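Local coordinates for K41043 (Homo sapiens, PDB 6KBR), which probably inhibits serine proteases through its Kazal-type domain, at residues 44-47 with 53-56. Sequence-based numbering, arbitrary orientation.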
ATOM      1  N   CYS B  44       0.176  18.565   1.244  1.00  9.73           N
ATOM      2  CA  CYS B  44       0.947  19.193   2.331  1.00 10.19           C
ATOM      3  C   CYS B  44       2.491  19.149   2.144  1.00 10.22           C
ATOM      4  O   CYS B  44       3.187  20.135   2.375  1.00  8.63           O
ATOM      5  CB  CYS B  44       0.540  18.599   3.697  1.00 11.28           C
ATOM      6  SG  CYS B  44      -1.121  19.087   4.150  1.00 12.82           S
ATOM      7  N   MET B  45       3.014  18.000   1.694  1.00 10.47           N
ATOM      8  CA  MET B  45       4.395  17.911   1.308  1.00 11.07           C
ATOM      9  C   MET B  45       4.780  18.945   0.162  1.00 10.55           C
ATOM     10  O   MET B  45       5.761  19.653   0.246  1.00  9.12           O
ATOM     11  CB  MET B  45       4.717  16.452   0.948  1.00 13.05           C
ATOM     12  CG  MET B  45       5.033  15.605   2.205  1.00 15.09           C
ATOM     13  SD  MET B  45       5.824  14.006   1.865  1.00 19.86           S
ATOM     14  CE  MET B  45       7.473  14.590   1.457  1.00 19.24           C
ATOM     15  N   LYS B  46       3.990  19.022  -0.879  1.00 10.69           N
ATOM     16  CA  LYS B  46       4.183  20.020  -1.943  1.00 11.22           C
ATOM     17  C   LYS B  46       4.202  21.425  -1.409  1.00 10.14           C
ATOM     18  O   LYS B  46       5.008  22.200  -1.820  1.00  9.33           O
ATOM     19  CB  LYS B  46       3.106  19.917  -3.037  1.00 12.74           C
ATOM     20  CG  LYS B  46       3.469  20.738  -4.281  1.00 15.10           C
ATOM     21  CD  LYS B  46       4.625  20.134  -5.097  1.00 16.90           C
ATOM     22  CE  LYS B  46       5.256  21.193  -5.984  1.00 21.36           C
ATOM     23  NZ  LYS B  46       6.538  21.648  -5.336  1.00 27.06           N
ATOM     24  N   ILE B  47       3.316  21.730  -0.470  1.00  9.89           N
ATOM     25  CA  ILE B  47       3.268  23.075   0.152  1.00 10.01           C
ATOM     26  C   ILE B  47       4.635  23.358   0.748  1.00 11.01           C
ATOM     27  O   ILE B  47       5.240  24.429   0.504  1.00  9.40           O
ATOM     28  CB  ILE B  47       2.101  23.149   1.155  1.00  9.20           C
ATOM     29  CG1 ILE B  47       0.764  23.195   0.362  1.00  8.93           C
ATOM     30  CG2 ILE B  47       2.277  24.302   2.199  1.00  9.45           C
ATOM     31  CD1 ILE B  47      -0.451  23.253   1.220  1.00  8.77           C
ATOM     32  N   ASN B  53       1.428  28.189  -0.337  1.00 15.69           N
ATOM     33  CA  ASN B  53       0.203  27.538   0.105  1.00 16.65           C
ATOM     34  C   ASN B  53      -0.611  27.102  -1.094  1.00 15.74           C
ATOM     35  O   ASN B  53      -0.567  27.713  -2.157  1.00 14.29           O
ATOM     36  CB  ASN B  53      -0.604  28.442   1.029  1.00 18.17           C
ATOM     37  CG  ASN B  53       0.114  28.694   2.350  1.00 20.10           C
ATOM     38  OD1 ASN B  53       0.843  27.849   2.825  1.00 22.33           O
ATOM     39  ND2 ASN B  53      -0.088  29.856   2.935  1.00 21.54           N
ATOM     40  N   ILE B  54      -1.344  26.017  -0.939  1.00 16.64           N
ATOM     41  CA  ILE B  54      -2.178  25.516  -2.032  1.00 16.51           C
ATOM     42  C   ILE B  54      -3.476  25.100  -1.372  1.00 16.37           C
ATOM     43  O   ILE B  54      -3.456  24.444  -0.339  1.00 15.47           O
ATOM     44  CB  ILE B  54      -1.497  24.354  -2.827  1.00 17.41           C
ATOM     45  CG1 ILE B  54      -0.103  24.770  -3.323  1.00 16.46           C
ATOM     46  CG2 ILE B  54      -2.410  23.905  -3.996  1.00 17.43           C
ATOM     47  CD1 ILE B  54       0.682  23.687  -4.060  1.00 17.21           C
ATOM     48  N   LYS B  55      -4.598  25.548  -1.938  1.00 16.99           N
ATOM     49  CA  LYS B  55      -5.894  25.275  -1.358  1.00 17.59           C
ATOM     50  C   LYS B  55      -6.466  24.053  -2.014  1.00 15.29           C
ATOM     51  O   LYS B  55      -6.035  23.660  -3.069  1.00 13.25           O
ATOM     52  CB  LYS B  55      -6.871  26.430  -1.556  1.00 20.65           C
ATOM     53  CG  LYS B  55      -6.313  27.789  -1.192  1.00 25.16           C
ATOM     54  CD  LYS B  55      -6.010  27.912   0.287  1.00 28.97           C
ATOM     55  CE  LYS B  55      -7.071  28.768   0.958  1.00 32.23           C
ATOM     56  NZ  LYS B  55      -6.787  28.943   2.402  1.00 35.87           N
ATOM     57  N   ILE B  56      -7.426  23.449  -1.352  1.00 14.38           N
ATOM     58  CA  ILE B  56      -8.134  22.344  -1.914  1.00 15.47           C
ATOM     59  C   ILE B  56      -9.455  22.854  -2.488  1.00 16.31           C
ATOM     60  O   ILE B  56     -10.319  23.256  -1.746  1.00 16.20           O
ATOM     61  CB  ILE B  56      -8.395  21.229  -0.910  1.00 13.79           C
ATOM     62  CG1 ILE B  56      -7.028  20.611  -0.500  1.00 13.69           C
ATOM     63  CG2 ILE B  56      -9.309  20.186  -1.576  1.00 14.26           C
ATOM     64  CD1 ILE B  56      -7.077  19.512   0.541  1.00 13.08           C
TER
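I47 reaches from helix 40-50 to the returning chain at N53 and I54, and its side chain has the largest share of the contact. At its CB the branches part. CG2 of I47, anti to the backbone N, comes within 3.9 Å of OD1 of N53, a van der Waals touch between a methyl and an amide oxygen. CG1 of I47, anti to the carbonyl carbon (chi1 -72°), turns to I54. There CG1 of I47 lies 3.8 Å from N of I54 and 4.1 Å from CB of I54. The extended chi2 of 179° carries CD1 of I47 onward over the I54 backbone, 3.6 Å from O of I54. The side chain of I54 runs past that of I47 in the opposite direction, and CD1 of I54 ends 4.1 Å from CG of K46, one residue back on the helix. No hydrogen bond spans the two segments. The apolar cover extends over N of I54, a buried donor that finds no partner in the model. Residues 53-55 carry the chain from helix 40-50 into strand 56-59, an outermost strand, within this chain, of the three-stranded antiparallel sheet. I54 also packs on L43 of the helix and Y37 of strand 36-37, while the disulfide between C44 and C14 ties the helix to the N-terminal part of the chain.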